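Local coordinates for oligopeptide-binding protein oppA (Lactococcus lactis, PDB 3DRF) that binds oligopeptides as the receptor of the OppABCDF ABC transporter, closing over them like a Venus fly-trap for uptake into the cell, at residues A[91-104]-A[169-183]. Residues are numbered along the deposited sequence; the frame is centred on the assembly and turned at random.
Sequences LDKESKTATITLRK and KVIKVQFKEMKPGMT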
loop_
_atom_site.group_PDB
_atom_site.type_symbol
_atom_site.label_atom_id
_atom_site.label_comp_id
_atom_site.label_asym_id
_atom_site.label_seq_id
_atom_site.Cartn_x
_atom_site.Cartn_y
_atom_site.Cartn_z
ATOM N N LEU A 91 -15.191 -20.121 -4.819
ATOM C CA LEU A 91 -14.008 -20.872 -5.236
ATOM C C LEU A 91 -14.346 -22.313 -5.538
ATOM O O LEU A 91 -15.033 -22.921 -4.793
ATOM C CB LEU A 91 -12.928 -20.807 -4.123
ATOM C CG LEU A 91 -12.542 -19.396 -3.601
ATOM C CD1 LEU A 91 -11.480 -19.542 -2.540
ATOM C CD2 LEU A 91 -11.981 -18.504 -4.773
ATOM N N ASP A 92 -13.845 -22.839 -6.622
ATOM C CA ASP A 92 -13.897 -24.274 -6.934
ATOM C C ASP A 92 -12.478 -24.782 -7.081
ATOM O O ASP A 92 -11.830 -24.588 -8.032
ATOM C CB ASP A 92 -14.724 -24.507 -8.210
ATOM C CG ASP A 92 -14.798 -25.959 -8.616
ATOM O OD1 ASP A 92 -14.065 -26.795 -8.166
ATOM O OD2 ASP A 92 -15.663 -26.196 -9.461
ATOM N N LYS A 93 -12.028 -25.395 -6.005
ATOM C CA LYS A 93 -10.635 -25.875 -5.915
ATOM C C LYS A 93 -10.297 -27.060 -6.844
ATOM O O LYS A 93 -9.209 -27.292 -7.145
ATOM C CB LYS A 93 -10.206 -26.159 -4.435
ATOM C CG LYS A 93 -10.909 -27.403 -3.839
ATOM C CD LYS A 93 -10.558 -27.485 -2.336
ATOM C CE LYS A 93 -11.253 -28.606 -1.637
ATOM N NZ LYS A 93 -10.873 -29.968 -2.096
ATOM N N GLU A 94 -11.322 -27.771 -7.265
ATOM C CA GLU A 94 -11.123 -28.928 -8.197
ATOM C C GLU A 94 -10.915 -28.433 -9.634
ATOM O O GLU A 94 -10.018 -28.812 -10.267
ATOM C CB GLU A 94 -12.315 -29.903 -8.099
ATOM C CG GLU A 94 -12.704 -30.348 -6.684
ATOM C CD GLU A 94 -11.595 -30.818 -5.741
ATOM O OE1 GLU A 94 -10.531 -31.207 -6.157
ATOM O OE2 GLU A 94 -11.903 -30.738 -4.570
ATOM N N SER A 95 -11.796 -27.548 -10.075
ATOM C CA SER A 95 -11.687 -26.890 -11.370
ATOM C C SER A 95 -10.586 -25.805 -11.368
ATOM O O SER A 95 -10.134 -25.433 -12.421
ATOM C CB SER A 95 -13.031 -26.226 -11.769
ATOM O OG SER A 95 -14.023 -27.230 -11.975
ATOM N N LYS A 96 -10.215 -25.318 -10.194
ATOM C CA LYS A 96 -9.230 -24.218 -9.984
ATOM C C LYS A 96 -9.753 -22.890 -10.556
ATOM O O LYS A 96 -9.112 -22.265 -11.297
ATOM C CB LYS A 96 -7.839 -24.611 -10.534
ATOM C CG LYS A 96 -7.368 -25.983 -10.028
ATOM C CD LYS A 96 -5.896 -26.343 -10.405
ATOM C CE LYS A 96 -5.540 -27.727 -9.890
ATOM N NZ LYS A 96 -4.145 -28.069 -10.340
ATOM N N THR A 97 -10.973 -22.559 -10.153
ATOM C CA THR A 97 -11.621 -21.341 -10.625
ATOM C C THR A 97 -12.182 -20.503 -9.445
ATOM O O THR A 97 -12.405 -20.956 -8.361
ATOM C CB THR A 97 -12.771 -21.644 -11.630
ATOM O OG1 THR A 97 -13.763 -22.393 -10.941
ATOM C CG2 THR A 97 -12.301 -22.508 -12.809
ATOM N N ALA A 98 -12.329 -19.214 -9.725
ATOM C CA ALA A 98 -13.182 -18.287 -8.958
ATOM C C ALA A 98 -14.322 -17.846 -9.893
ATOM O O ALA A 98 -14.100 -17.498 -11.033
ATOM C CB ALA A 98 -12.391 -17.060 -8.458
ATOM N N THR A 99 -15.529 -17.880 -9.368
ATOM C CA THR A 99 -16.695 -17.413 -10.091
ATOM C C THR A 99 -17.284 -16.243 -9.316
ATOM O O THR A 99 -17.673 -16.391 -8.175
ATOM C CB THR A 99 -17.734 -18.530 -10.233
ATOM O OG1 THR A 99 -17.136 -19.626 -10.904
ATOM C CG2 THR A 99 -18.920 -18.050 -11.076
ATOM N N ILE A 100 -17.334 -15.093 -9.987
ATOM C CA ILE A 100 -17.803 -13.839 -9.398
ATOM C C ILE A 100 -19.220 -13.579 -9.937
ATOM O O ILE A 100 -19.430 -13.585 -11.113
ATOM C CB ILE A 100 -16.843 -12.640 -9.773
ATOM C CG1 ILE A 100 -15.448 -12.774 -9.138
ATOM C CG2 ILE A 100 -17.462 -11.339 -9.328
ATOM C CD1 ILE A 100 -14.519 -13.750 -9.858
ATOM N N THR A 101 -20.164 -13.364 -9.034
ATOM C CA THR A 101 -21.560 -13.024 -9.401
ATOM C C THR A 101 -21.902 -11.630 -8.879
ATOM O O THR A 101 -22.001 -11.431 -7.715
ATOM C CB THR A 101 -22.534 -14.064 -8.808
ATOM O OG1 THR A 101 -22.169 -15.352 -9.317
ATOM C CG2 THR A 101 -23.974 -13.784 -9.216
ATOM N N LEU A 102 -22.045 -10.712 -9.811
ATOM C CA LEU A 102 -22.429 -9.330 -9.480
ATOM C C LEU A 102 -23.948 -9.315 -9.131
ATOM O O LEU A 102 -24.713 -9.966 -9.758
ATOM C CB LEU A 102 -22.192 -8.405 -10.695
ATOM C CG LEU A 102 -20.779 -8.410 -11.267
ATOM C CD1 LEU A 102 -20.760 -7.644 -12.587
ATOM C CD2 LEU A 102 -19.743 -7.831 -10.287
ATOM N N ARG A 103 -24.319 -8.499 -8.162
ATOM C CA ARG A 103 -25.763 -8.325 -7.880
ATOM C C ARG A 103 -26.533 -7.884 -9.125
ATOM O O ARG A 103 -26.084 -7.099 -9.896
ATOM C CB ARG A 103 -25.965 -7.296 -6.751
ATOM C CG ARG A 103 -25.820 -7.902 -5.382
ATOM C CD ARG A 103 -26.073 -6.794 -4.326
ATOM N NE ARG A 103 -26.004 -7.273 -2.948
ATOM C CZ ARG A 103 -27.065 -7.595 -2.237
ATOM N NH1 ARG A 103 -28.273 -7.509 -2.774
ATOM N NH2 ARG A 103 -26.900 -7.995 -1.007
ATOM N N LYS A 104 -27.729 -8.418 -9.287
ATOM C CA LYS A 104 -28.630 -8.008 -10.383
ATOM C C LYS A 104 -28.847 -6.500 -10.479
ATOM O O LYS A 104 -28.879 -5.950 -11.552
ATOM C CB LYS A 104 -29.973 -8.732 -10.232
ATOM C CG LYS A 104 -30.853 -8.573 -11.386
ATOM C CD LYS A 104 -32.205 -9.253 -11.087
ATOM C CE LYS A 104 -33.452 -8.523 -11.639
ATOM N NZ LYS A 104 -34.590 -9.525 -11.765
ATOM N N LYS A 169 -23.914 -10.916 -15.560
ATOM C CA LYS A 169 -23.473 -10.607 -14.189
ATOM C C LYS A 169 -22.425 -11.597 -13.632
ATOM O O LYS A 169 -22.025 -11.469 -12.526
ATOM C CB LYS A 169 -24.725 -10.543 -13.267
ATOM C CG LYS A 169 -25.690 -9.402 -13.571
ATOM C CD LYS A 169 -25.139 -8.068 -13.088
ATOM C CE LYS A 169 -26.150 -6.929 -13.476
ATOM N NZ LYS A 169 -25.859 -5.690 -12.709
ATOM N N VAL A 170 -22.017 -12.541 -14.462
ATOM C CA VAL A 170 -21.135 -13.651 -14.000
ATOM C C VAL A 170 -19.805 -13.659 -14.753
ATOM O O VAL A 170 -19.743 -13.531 -15.917
ATOM C CB VAL A 170 -21.851 -15.036 -14.159
ATOM C CG1 VAL A 170 -20.987 -16.190 -13.549
ATOM C CG2 VAL A 170 -23.280 -15.009 -13.525
ATOM N N ILE A 171 -18.738 -13.814 -13.984
ATOM C CA ILE A 171 -17.384 -13.958 -14.517
ATOM C C ILE A 171 -16.705 -15.207 -13.923
ATOM O O ILE A 171 -16.689 -15.402 -12.770
ATOM C CB ILE A 171 -16.488 -12.727 -14.175
ATOM C CG1 ILE A 171 -17.259 -11.412 -14.441
ATOM C CG2 ILE A 171 -15.223 -12.788 -15.095
ATOM C CD1 ILE A 171 -17.878 -10.765 -13.116
ATOM N N LYS A 172 -16.169 -16.029 -14.796
ATOM C CA LYS A 172 -15.340 -17.173 -14.400
ATOM C C LYS A 172 -13.872 -16.826 -14.628
ATOM O O LYS A 172 -13.470 -16.465 -15.705
ATOM C CB LYS A 172 -15.671 -18.395 -15.280
ATOM C CG LYS A 172 -14.865 -19.664 -14.959
ATOM C CD LYS A 172 -15.197 -20.805 -15.992
ATOM C CE LYS A 172 -13.917 -21.589 -16.342
ATOM N NZ LYS A 172 -14.212 -22.702 -17.326
ATOM N N VAL A 173 -13.071 -16.983 -13.603
ATOM C CA VAL A 173 -11.598 -16.801 -13.672
ATOM C C VAL A 173 -10.890 -18.145 -13.454
ATOM O O VAL A 173 -11.073 -18.794 -12.475
ATOM C CB VAL A 173 -11.105 -15.788 -12.598
ATOM C CG1 VAL A 173 -9.579 -15.588 -12.694
ATOM C CG2 VAL A 173 -11.926 -14.454 -12.701
ATOM N N GLN A 174 -10.133 -18.557 -14.451
ATOM C CA GLN A 174 -9.379 -19.810 -14.442
ATOM C C GLN A 174 -7.945 -19.575 -13.999
ATOM O O GLN A 174 -7.203 -18.884 -14.639
ATOM C CB GLN A 174 -9.389 -20.428 -15.870
ATOM C CG GLN A 174 -8.633 -21.757 -15.975
ATOM C CD GLN A 174 -9.337 -22.879 -15.210
ATOM O OE1 GLN A 174 -10.379 -23.268 -15.612
ATOM N NE2 GLN A 174 -8.753 -23.348 -14.120
ATOM N N PHE A 175 -7.601 -20.250 -12.937
ATOM C CA PHE A 175 -6.238 -20.212 -12.398
ATOM C C PHE A 175 -5.419 -21.411 -12.877
ATOM O O PHE A 175 -5.954 -22.400 -13.238
ATOM C CB PHE A 175 -6.259 -20.249 -10.832
ATOM C CG PHE A 175 -7.112 -19.126 -10.218
ATOM C CD1 PHE A 175 -6.741 -17.811 -10.404
ATOM C CD2 PHE A 175 -8.216 -19.428 -9.470
ATOM C CE1 PHE A 175 -7.514 -16.771 -9.858
ATOM C CE2 PHE A 175 -8.995 -18.387 -8.910
ATOM C CZ PHE A 175 -8.628 -17.067 -9.150
ATOM N N LYS A 176 -4.112 -21.263 -12.783
ATOM C CA LYS A 176 -3.169 -22.417 -12.850
ATOM C C LYS A 176 -3.246 -23.264 -11.565
ATOM O O LYS A 176 -3.282 -24.446 -11.649
ATOM C CB LYS A 176 -1.732 -21.942 -13.099
ATOM C CG LYS A 176 -1.558 -21.152 -14.425
ATOM C CD LYS A 176 -0.105 -20.642 -14.573
ATOM C CE LYS A 176 -0.044 -19.794 -15.782
ATOM N NZ LYS A 176 1.300 -19.226 -15.861
ATOM N N GLU A 177 -3.212 -22.612 -10.418
ATOM C CA GLU A 177 -3.397 -23.248 -9.133
ATOM C C GLU A 177 -4.157 -22.313 -8.194
ATOM O O GLU A 177 -4.114 -21.096 -8.271
ATOM C CB GLU A 177 -2.034 -23.594 -8.426
ATOM C CG GLU A 177 -1.053 -24.484 -9.242
ATOM C CD GLU A 177 -1.591 -25.890 -9.493
ATOM O OE1 GLU A 177 -2.549 -26.304 -8.896
ATOM O OE2 GLU A 177 -0.990 -26.546 -10.318
ATOM N N MET A 178 -4.807 -22.954 -7.247
ATOM C CA MET A 178 -5.364 -22.242 -6.100
ATOM C C MET A 178 -4.225 -21.792 -5.194
ATOM O O MET A 178 -3.164 -22.359 -5.207
ATOM C CB MET A 178 -6.310 -23.151 -5.314
ATOM C CG MET A 178 -7.449 -23.721 -6.138
ATOM S SD MET A 178 -8.489 -22.467 -7.021
ATOM C CE MET A 178 -9.607 -21.822 -5.720
ATOM N N LYS A 179 -4.499 -20.740 -4.450
ATOM C CA LYS A 179 -3.560 -20.210 -3.465
ATOM C C LYS A 179 -4.277 -20.119 -2.109
ATOM O O LYS A 179 -5.432 -19.822 -2.079
ATOM C CB LYS A 179 -3.048 -18.829 -3.947
ATOM C CG LYS A 179 -2.499 -18.795 -5.440
ATOM C CD LYS A 179 -1.128 -19.467 -5.515
ATOM C CE LYS A 179 -0.727 -19.592 -6.990
ATOM N NZ LYS A 179 0.610 -20.224 -7.044
ATOM N N PRO A 180 -3.569 -20.391 -1.020
ATOM C CA PRO A 180 -4.232 -20.517 0.301
ATOM C C PRO A 180 -4.907 -19.210 0.766
ATOM O O PRO A 180 -5.879 -19.229 1.446
ATOM C CB PRO A 180 -3.064 -20.958 1.235
ATOM C CG PRO A 180 -1.814 -20.568 0.508
ATOM C CD PRO A 180 -2.132 -20.759 -0.946
ATOM N N GLY A 181 -4.406 -18.085 0.315
ATOM C CA GLY A 181 -5.023 -16.806 0.658
ATOM C C GLY A 181 -6.322 -16.410 -0.083
ATOM O O GLY A 181 -6.875 -15.388 0.211
ATOM N N MET A 182 -6.740 -17.203 -1.067
ATOM C CA MET A 182 -7.899 -16.862 -1.922
ATOM C C MET A 182 -9.236 -16.720 -1.197
ATOM O O MET A 182 -10.132 -16.173 -1.717
ATOM C CB MET A 182 -8.024 -17.866 -3.068
ATOM C CG MET A 182 -7.014 -17.580 -4.202
ATOM S SD MET A 182 -7.225 -18.917 -5.421
ATOM C CE MET A 182 -6.131 -18.347 -6.774
ATOM N N THR A 183 -9.290 -17.266 0.004
ATOM C CA THR A 183 -10.476 -17.116 0.867
ATOM C C THR A 183 -10.574 -15.719 1.537
ATOM O O THR A 183 -11.584 -15.420 2.106
ATOM C CB THR A 183 -10.482 -18.178 1.978
ATOM O OG1 THR A 183 -9.235 -18.091 2.653
ATOM C CG2 THR A 183 -10.689 -19.601 1.393
HETATM O O HOH W 1 -10.618 -26.195 -15.036
#
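Ala-98 and Val-173 form one hydrogen-bonded pair, and Ile-100 and Ile-171 the next, in the antiparallel pairing of strands 97-102 and 170-174, the inner strands of a four-stranded sheet in this family 5 solute-binding protein. Here a regular pairing runs out at both ends into further backbone bonds and then side-chain contacts. Leu-102 N to Lys-169 O carries the bonding one step past the last bridge pair, Thr-101 with Val-170, and Phe-175 N to Lys-96 O does likewise at the other end, beside the G1 bulge where Lys-96 and Thr-97 face Asp-92.

The apolar face is made by Ala-98, Ile-100, Ile-171 and Val-173, which pack against Tyr-119 or neighbouring strands. Ile-171 CD1 comes within 3.9 Å of Ile-100 CG2: chi1 of -45° sets CG1 anti to the carbonyl carbon, and an unusual chi2 of 100° turns CD1 toward Ile-100. Phe-175 brings CE2 to Ala-98 CB (3.7 Å), while Met-182 CE sits over the ring centre. Met-178, bent at chi2 and chi3, lays SD against Lys-96 CA and its methyl against Leu-91 CB.

A lysine sits at either end: Lys-96 NZ meets Glu-177 OE1 at 2.8 Å on the syn side, whereas Lys-169 NZ reaches backbone carbonyls, Arg-103 O and weakly Lys-104 O, besides its salt bridge to Glu-113.

The amide of Gln-174 adds a further tie to a turn already held by Asp-92, whose OD1 accepts from Ser-95 N. NE2 donates to Ser-95 O, nearly straight at 176°, and to O of the next residue, Phe-175, both in the amide plane, which fixes the group's rotation. A leucine here would probably leave both carbonyls without this donor and the turn less firmly tied. A water donates to both Gln-174 OE1 (3.0 Å) and Ser-95 O (2.8 Å).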